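Local coordinates for centrosomal protein 120 (Oreochromis niloticus, PDB 6EWH) that probably serves in centriole and cilium formation as a centrosomal protein, of which this chain is the second C2 domain (C2B), at residues V35-A40 with F60-S65; T41-L46 with L80-E85; Q45-T50 with H119-T124. The protein carries 1 engineered substitution. All coordinates share one frame; numbering follows the deposited sequence. Where two conformers were deposited one is given.

Contact 1 of 3, residues V35-A40 with F60-S65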
# COMPACT_ATOMS: atom_id res chain seq x y z
N VAL A 35 3.70 0.45 -4.86
CA VAL A 35 2.44 0.81 -4.21
C VAL A 35 2.20 2.29 -4.46
O VAL A 35 3.09 3.11 -4.20
CB VAL A 35 2.50 0.56 -2.70
CG1 VAL A 35 1.18 0.97 -2.03
CG2 VAL A 35 2.81 -0.90 -2.41
N THR A 36 1.02 2.63 -4.96
CA THR A 36 0.67 4.03 -5.22
C THR A 36 -0.58 4.36 -4.43
O THR A 36 -1.61 3.67 -4.54
CB THR A 36 0.41 4.28 -6.71
OG1 THR A 36 1.56 3.92 -7.47
CG2 THR A 36 0.07 5.76 -6.94
N VAL A 37 -0.50 5.40 -3.62
CA VAL A 37 -1.67 5.98 -2.96
C VAL A 37 -2.14 7.15 -3.80
O VAL A 37 -1.41 8.13 -4.00
CB VAL A 37 -1.39 6.36 -1.49
CG1 VAL A 37 -1.03 5.11 -0.69
CG2 VAL A 37 -0.29 7.42 -1.36
N ALA A 38 -3.35 7.03 -4.35
CA ALA A 38 -3.81 7.91 -5.42
C ALA A 38 -4.76 9.02 -4.98
O ALA A 38 -4.68 10.13 -5.51
CB ALA A 38 -4.45 7.08 -6.54
N PHE A 39 -5.67 8.75 -4.04
CA PHE A 39 -6.68 9.72 -3.63
C PHE A 39 -7.37 9.15 -2.39
O PHE A 39 -7.18 7.98 -2.04
CB PHE A 39 -7.72 9.96 -4.73
CG PHE A 39 -8.59 8.76 -5.01
CD1 PHE A 39 -8.22 7.82 -5.96
CD2 PHE A 39 -9.79 8.57 -4.33
CE1 PHE A 39 -9.01 6.72 -6.22
CE2 PHE A 39 -10.58 7.47 -4.58
CZ PHE A 39 -10.19 6.55 -5.53
N ALA A 40 -8.19 9.98 -1.74
CA ALA A 40 -8.95 9.53 -0.59
C ALA A 40 -10.21 10.38 -0.47
O ALA A 40 -10.27 11.50 -0.97
CB ALA A 40 -8.14 9.65 0.70
N PHE A 60 -1.28 14.84 8.40
CA PHE A 60 -1.66 13.46 8.17
C PHE A 60 -0.80 12.87 7.07
O PHE A 60 -0.33 13.58 6.18
CB PHE A 60 -3.16 13.36 7.81
CG PHE A 60 -4.06 14.05 8.79
CD1 PHE A 60 -4.56 13.37 9.90
CD2 PHE A 60 -4.41 15.38 8.62
CE1 PHE A 60 -5.39 14.01 10.81
CE2 PHE A 60 -5.24 16.02 9.53
CZ PHE A 60 -5.73 15.33 10.63
N PHE A 61 -0.57 11.56 7.13
CA PHE A 61 0.24 10.89 6.13
C PHE A 61 -0.12 9.41 6.16
O PHE A 61 -0.76 8.93 7.09
CB PHE A 61 1.74 11.08 6.39
CG PHE A 61 2.20 10.53 7.72
CD1 PHE A 61 2.10 11.30 8.87
CD2 PHE A 61 2.72 9.25 7.80
CE1 PHE A 61 2.51 10.80 10.10
CE2 PHE A 61 3.13 8.73 9.03
CZ PHE A 61 3.02 9.51 10.17
N PHE A 62 0.30 8.70 5.12
CA PHE A 62 0.10 7.26 5.07
C PHE A 62 1.39 6.52 5.40
O PHE A 62 2.49 6.96 5.04
CB PHE A 62 -0.44 6.82 3.70
CG PHE A 62 -1.74 7.47 3.36
CD1 PHE A 62 -2.93 7.01 3.93
CD2 PHE A 62 -1.78 8.58 2.53
CE1 PHE A 62 -4.13 7.64 3.65
CE2 PHE A 62 -2.98 9.21 2.24
CZ PHE A 62 -4.16 8.74 2.80
N TYR A 63 1.24 5.40 6.10
CA TYR A 63 2.35 4.53 6.44
C TYR A 63 2.05 3.11 6.01
O TYR A 63 0.92 2.63 6.18
CB TYR A 63 2.62 4.52 7.96
CG TYR A 63 3.45 3.33 8.36
CD1 TYR A 63 4.83 3.33 8.19
CD2 TYR A 63 2.85 2.16 8.85
CE1 TYR A 63 5.60 2.24 8.50
CE2 TYR A 63 3.63 1.05 9.16
CZ TYR A 63 5.00 1.10 8.99
OH TYR A 63 5.78 0.02 9.31
N TYR A 64 3.06 2.42 5.48
CA TYR A 64 2.96 0.99 5.30
C TYR A 64 4.35 0.39 5.26
O TYR A 64 5.34 1.08 5.01
CB TYR A 64 2.17 0.59 4.06
CG TYR A 64 2.63 1.24 2.78
CD1 TYR A 64 2.12 2.46 2.39
CD2 TYR A 64 3.55 0.60 1.94
CE1 TYR A 64 2.53 3.06 1.19
CE2 TYR A 64 3.94 1.18 0.76
CZ TYR A 64 3.44 2.40 0.39
OH TYR A 64 3.85 2.99 -0.79
N SER A 65 4.40 -0.92 5.53
CA SER A 65 5.63 -1.69 5.44
C SER A 65 5.57 -2.50 4.15
O SER A 65 4.66 -3.31 3.96
CB SER A 65 5.72 -2.62 6.64
OG SER A 65 6.92 -3.38 6.59
O HOH W 1 2.93 5.33 -1.54
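Val35 and Tyr64 meet in the core of the C2 beta-sandwich, between its two facing sheets. Segment 35-40 lies on strand 29-41 of the mixed sheet and segment 60-65 on strand 60-66 of the antiparallel one.

The apolar packing comes as two pairs side by side along the strands. Val35 and Tyr64 approach from opposite directions, and the phenol end of the tyrosine does the touching. Val35 CG1, placed anti to the backbone N (chi1 178°), lies 3.6 Å from Tyr64 CZ. The CB of Tyr64 already points toward the other sheet, and with CG between the backbone N and the carbonyl carbon (chi1 53°) its hydroxyl reaches Val35. The second pair is looser: Val37 CG2 comes obliquely to within 4.3 Å of Phe62 CD2, a less certain touch because Val37 has two conformers.

Residues of neighbouring strands and a loop surround both pairs. Leu110 and Val176 also pack on Val35, and Ile71 touches Tyr64. Phe62 rests on Leu114 and Leu172, and its ring meets Phe84 edge-to-face.

The polar part is a single water. It sits at the edge of the Tyr64 ring, in its plane, 2.6 Å from Tyr64 OH, and gives the buried hydroxyl a partner. The same water donates a weak bond to Val35 O over 3.5 Å. The hydroxyl itself lies against aliphatic carbon, with Tyr64 OH 3.4 Å from Val35 CB.

Contact 2 of 3, residues T41-L46 with L80-E85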
# COMPACT_ATOMS: atom_id res chain seq x y z
N THR A 41 -11.21 9.81 0.20
CA THR A 41 -12.39 10.60 0.54
C THR A 41 -13.00 10.10 1.83
O THR A 41 -12.70 9.01 2.33
CB THR A 41 -13.41 10.71 -0.61
OG1 THR A 41 -14.39 11.71 -0.28
CG2 THR A 41 -14.11 9.39 -0.83
N LYS A 42 -13.81 10.97 2.43
CA LYS A 42 -14.52 10.71 3.69
C LYS A 42 -13.59 10.41 4.86
O LYS A 42 -13.99 9.74 5.83
CB LYS A 42 -15.60 9.63 3.54
CG LYS A 42 -16.64 9.92 2.48
CD LYS A 42 -17.43 11.19 2.81
CE LYS A 42 -18.45 11.50 1.73
NZ LYS A 42 -19.18 12.76 1.98
N LEU A 43 -12.35 10.90 4.81
CA LEU A 43 -11.41 10.61 5.89
C LEU A 43 -11.83 11.24 7.21
O LEU A 43 -11.41 10.76 8.28
CB LEU A 43 -10.00 11.08 5.52
CG LEU A 43 -9.39 10.45 4.27
CD1 LEU A 43 -7.95 10.94 4.14
CD2 LEU A 43 -9.44 8.91 4.31
N GLU A 44 -12.65 12.30 7.17
CA GLU A 44 -13.01 12.99 8.40
C GLU A 44 -13.78 12.09 9.36
O GLU A 44 -13.80 12.36 10.57
CB GLU A 44 -13.81 14.26 8.10
CG GLU A 44 -15.23 14.00 7.61
CD GLU A 44 -15.32 13.74 6.11
OE1 GLU A 44 -14.27 13.66 5.45
OE2 GLU A 44 -16.45 13.64 5.59
N GLN A 45 -14.39 11.01 8.86
CA GLN A 45 -15.07 10.07 9.75
C GLN A 45 -14.12 9.41 10.73
O GLN A 45 -14.57 8.88 11.75
CB GLN A 45 -15.74 8.97 8.94
CG GLN A 45 -16.83 9.42 8.02
CD GLN A 45 -17.46 8.26 7.31
OE1 GLN A 45 -17.28 7.10 7.70
NE2 GLN A 45 -18.22 8.55 6.25
N LEU A 46 -12.82 9.40 10.43
CA LEU A 46 -11.82 8.77 11.28
C LEU A 46 -11.31 9.67 12.39
O LEU A 46 -10.48 9.23 13.20
CB LEU A 46 -10.64 8.30 10.42
CG LEU A 46 -11.04 7.28 9.34
CD1 LEU A 46 -9.85 6.98 8.44
CD2 LEU A 46 -11.57 6.00 9.96
N LEU A 80 -10.55 16.85 5.41
CA LEU A 80 -11.91 16.88 4.88
C LEU A 80 -11.93 16.94 3.36
O LEU A 80 -12.84 16.40 2.73
CB LEU A 80 -12.67 18.07 5.48
CG LEU A 80 -14.12 18.30 5.06
CD1 LEU A 80 -14.95 17.06 5.35
CD2 LEU A 80 -14.71 19.51 5.78
N SER A 81 -10.93 17.57 2.74
CA SER A 81 -10.86 17.67 1.29
C SER A 81 -9.42 17.35 0.88
O SER A 81 -8.63 18.26 0.61
CB SER A 81 -11.31 19.04 0.79
OG SER A 81 -11.56 18.98 -0.60
N PRO A 82 -9.07 16.07 0.82
CA PRO A 82 -7.65 15.68 0.69
C PRO A 82 -6.99 16.31 -0.51
O PRO A 82 -7.54 16.34 -1.61
CB PRO A 82 -7.72 14.16 0.56
CG PRO A 82 -8.94 13.79 1.33
CD PRO A 82 -9.94 14.89 1.01
N ASP A 83 -5.77 16.80 -0.29
CA ASP A 83 -5.02 17.48 -1.33
C ASP A 83 -3.65 16.87 -1.57
O ASP A 83 -2.86 17.44 -2.32
CB ASP A 83 -4.90 18.98 -1.03
CG ASP A 83 -4.31 19.25 0.35
OD1 ASP A 83 -4.02 18.29 1.09
OD2 ASP A 83 -4.16 20.44 0.69
N PHE A 84 -3.35 15.72 -0.96
CA PHE A 84 -2.09 15.06 -1.28
C PHE A 84 -2.06 14.65 -2.75
O PHE A 84 -3.10 14.41 -3.37
CB PHE A 84 -1.83 13.86 -0.35
CG PHE A 84 -2.82 12.72 -0.48
CD1 PHE A 84 -2.60 11.71 -1.41
CD2 PHE A 84 -3.90 12.60 0.39
CE1 PHE A 84 -3.47 10.62 -1.51
CE2 PHE A 84 -4.79 11.52 0.29
CZ PHE A 84 -4.57 10.53 -0.66
N GLU A 85 -0.85 14.62 -3.31
CA GLU A 85 -0.61 14.17 -4.66
C GLU A 85 -0.48 12.65 -4.70
O GLU A 85 -0.08 12.03 -3.72
CB GLU A 85 0.69 14.77 -5.17
CG GLU A 85 0.61 16.28 -5.32
CD GLU A 85 -0.18 16.66 -6.56
OE1 GLU A 85 0.16 16.16 -7.64
OE2 GLU A 85 -1.14 17.45 -6.44
O HOH W 2 -14.32 13.91 2.65
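The backbones of Glu44 and Leu80 come closest, with their CA atoms 5.4 Å apart, where a short 3-10 turn at 43-46 meets an irregular loop. Leu46 N donates to Leu43 O at 2.9 Å within the turn.

Glu44 and Leu80 carry most of the contact. One leucine methyl does the touching: Leu80 CD1 lies 3.4 Å from Glu44 CD and is also near both carboxylate oxygens. Glu44 folds back to meet it. Its CG stands between the backbone N and the carbonyl carbon (chi1 72°), and the chain bends again at chi2 (-85°).

Both segments belong to loops at one end of the C2 beta-sandwich. Segment 41-46 follows strand 29-41, and segment 80-85 leads into strand 87-95. A water bridges these loops. It donates to Glu44 OE1 at 2.8 Å and to Leu80 O at 2.9 Å, and accepts from Lys42 N at 3.0 Å. These three bonds tie one carboxylate oxygen to the backbone of both segments. With an alanine here instead of Glu44, the bridging water would probably lose one acceptor, and Leu80 CD1 the CG and carboxylate it packs on.

Deeper in, Leu43 packs also on Leu151. Its CD1 reaches the proline ring obliquely, with Leu43 CD1 4.1 Å from Pro82 CG.

Contact 3 of 3, residues Q45-T50 with H119-T124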
# COMPACT_ATOMS: atom_id res chain seq x y z
N GLN A 45 -14.39 11.01 8.86
CA GLN A 45 -15.07 10.07 9.75
C GLN A 45 -14.12 9.41 10.73
O GLN A 45 -14.57 8.88 11.75
CB GLN A 45 -15.74 8.97 8.94
CG GLN A 45 -16.83 9.42 8.02
CD GLN A 45 -17.46 8.26 7.31
OE1 GLN A 45 -17.28 7.10 7.70
NE2 GLN A 45 -18.22 8.55 6.25
N LEU A 46 -12.82 9.40 10.43
CA LEU A 46 -11.82 8.77 11.28
C LEU A 46 -11.31 9.67 12.39
O LEU A 46 -10.48 9.23 13.20
CB LEU A 46 -10.64 8.30 10.42
CG LEU A 46 -11.04 7.28 9.34
CD1 LEU A 46 -9.85 6.98 8.44
CD2 LEU A 46 -11.57 6.00 9.96
N VAL A 47 -11.78 10.91 12.47
CA VAL A 47 -11.37 11.84 13.51
C VAL A 47 -12.61 12.18 14.34
O VAL A 47 -13.60 12.68 13.79
CB VAL A 47 -10.72 13.10 12.93
CG1 VAL A 47 -10.45 14.13 14.01
CG2 VAL A 47 -9.41 12.72 12.27
N PRO A 48 -12.62 11.89 15.65
CA PRO A 48 -13.87 12.04 16.42
C PRO A 48 -14.30 13.49 16.60
O PRO A 48 -15.49 13.75 16.75
CB PRO A 48 -13.54 11.39 17.77
CG PRO A 48 -12.28 10.60 17.54
CD PRO A 48 -11.54 11.32 16.46
N SER A 49 -13.36 14.42 16.59
CA SER A 49 -13.63 15.81 16.91
C SER A 49 -13.35 16.68 15.70
O SER A 49 -12.27 16.60 15.11
CB SER A 49 -12.75 16.27 18.07
OG SER A 49 -12.65 17.68 18.11
N THR A 50 -14.32 17.52 15.35
CA THR A 50 -14.10 18.54 14.33
C THR A 50 -12.95 19.47 14.72
O THR A 50 -12.22 19.96 13.84
CB THR A 50 -15.39 19.34 14.12
OG1 THR A 50 -16.42 18.46 13.66
CG2 THR A 50 -15.19 20.46 13.10
N HIS A 119 -0.04 8.24 15.89
CA HIS A 119 -1.30 7.52 16.01
C HIS A 119 -1.79 7.05 14.66
O HIS A 119 -1.80 7.82 13.69
CB HIS A 119 -2.39 8.41 16.59
CG HIS A 119 -2.17 8.80 18.01
ND1 HIS A 119 -1.75 10.06 18.37
CD2 HIS A 119 -2.30 8.10 19.16
CE1 HIS A 119 -1.63 10.12 19.68
NE2 HIS A 119 -1.96 8.94 20.19
N SER A 120 -2.26 5.81 14.60
CA SER A 120 -2.99 5.31 13.45
C SER A 120 -4.47 5.64 13.65
O SER A 120 -5.06 5.26 14.66
CB SER A 120 -2.80 3.81 13.28
OG SER A 120 -3.64 3.32 12.25
N LEU A 121 -5.04 6.35 12.69
CA LEU A 121 -6.46 6.65 12.68
C LEU A 121 -7.27 5.57 11.98
O LEU A 121 -8.49 5.51 12.15
CB LEU A 121 -6.69 7.97 11.96
CG LEU A 121 -6.08 9.19 12.63
CD1 LEU A 121 -6.30 10.42 11.77
CD2 LEU A 121 -6.70 9.38 14.00
N GLY A 122 -6.63 4.74 11.18
CA GLY A 122 -7.36 3.72 10.47
C GLY A 122 -6.43 3.02 9.52
O GLY A 122 -5.36 3.55 9.20
N SER A 123 -6.81 1.83 9.08
CA SER A 123 -5.96 1.09 8.16
C SER A 123 -6.82 0.31 7.18
O SER A 123 -8.02 0.10 7.39
CB SER A 123 -4.99 0.17 8.91
OG SER A 123 -5.70 -0.87 9.56
N THR A 124 -6.19 -0.12 6.10
CA THR A 124 -6.90 -0.95 5.14
C THR A 124 -5.95 -2.05 4.67
O THR A 124 -4.73 -1.87 4.64
CB THR A 124 -7.46 -0.12 3.98
OG1 THR A 124 -8.36 -0.92 3.20
CG2 THR A 124 -6.34 0.40 3.07
O HOH W 3 -9.93 6.86 14.10
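A classic beta bulge in strand 119-126 forms one side of this contact, at the edge of the antiparallel sheet of the C2 sandwich. Leu121 and Gly122 both face Leu114 of the adjacent strand 110-116, and the backbones of both are hydrogen-bonded to it. The other side is the end of the 3-10 turn and the loop that leads to helix 50-54. Leu46 and Val47 of this loop pack on the bulge.

Leu46 comes against the backbone of the bulge. Its CD2 is 3.8 Å from Leu121 O. The two leucine side chains also meet at their roots, with Leu46 CB 4.3 Å from Leu121 CB. Leu46 continues inward to touch Leu114, which Leu121 touches too, and Leu46 also packs on Pro170. The three leucines therefore make one apolar patch where the loop closes over the sheet. Gly122 matters for the fit, since a CB there would point toward Leu46 and come tight against its CD1.

Val47 adds a second apolar touch. The Val47 and Leu121 side chains meet at an angle, branch to branch, with Val47 CG2 3.9 Å from Leu121 CD1. Val47 CG2 stands anti to the carbonyl carbon, beside the backbone N, while CG1 is anti to the N (chi1 173°). Val47 also packs on Leu79, and on Lys52 and Leu53 of helix 50-54; Ser49 is at the N-cap of that helix.

No direct hydrogen bond crosses the contact. One water links two backbone carbonyls instead, donating to Leu46 O at 2.6 Å and to Leu121 O at 2.8 Å.

How the contacts relate
The three contacts run from the core of this C2 domain to one end of it. Contact 1 lies about 6 Å from the centre of the chain, and contacts 2 and 3 about 17 and 18 Å from it. Contact centres are 10 to 14 Å apart. Strand 29-41 supplies the first segment of contact 1 and runs on into the loop that contacts 2 and 3 share at Gln45 and Leu46. Partner segments follow in the order 60-65, 80-85 and 119-124. Pro82 of contact 2 packs on the backbone of Ala40 in contact 1, and Phe60 touches Leu121 of contact 3. The loop after strand 29-41 meets both the loop before strand 87-95 and the edge strand 119-126.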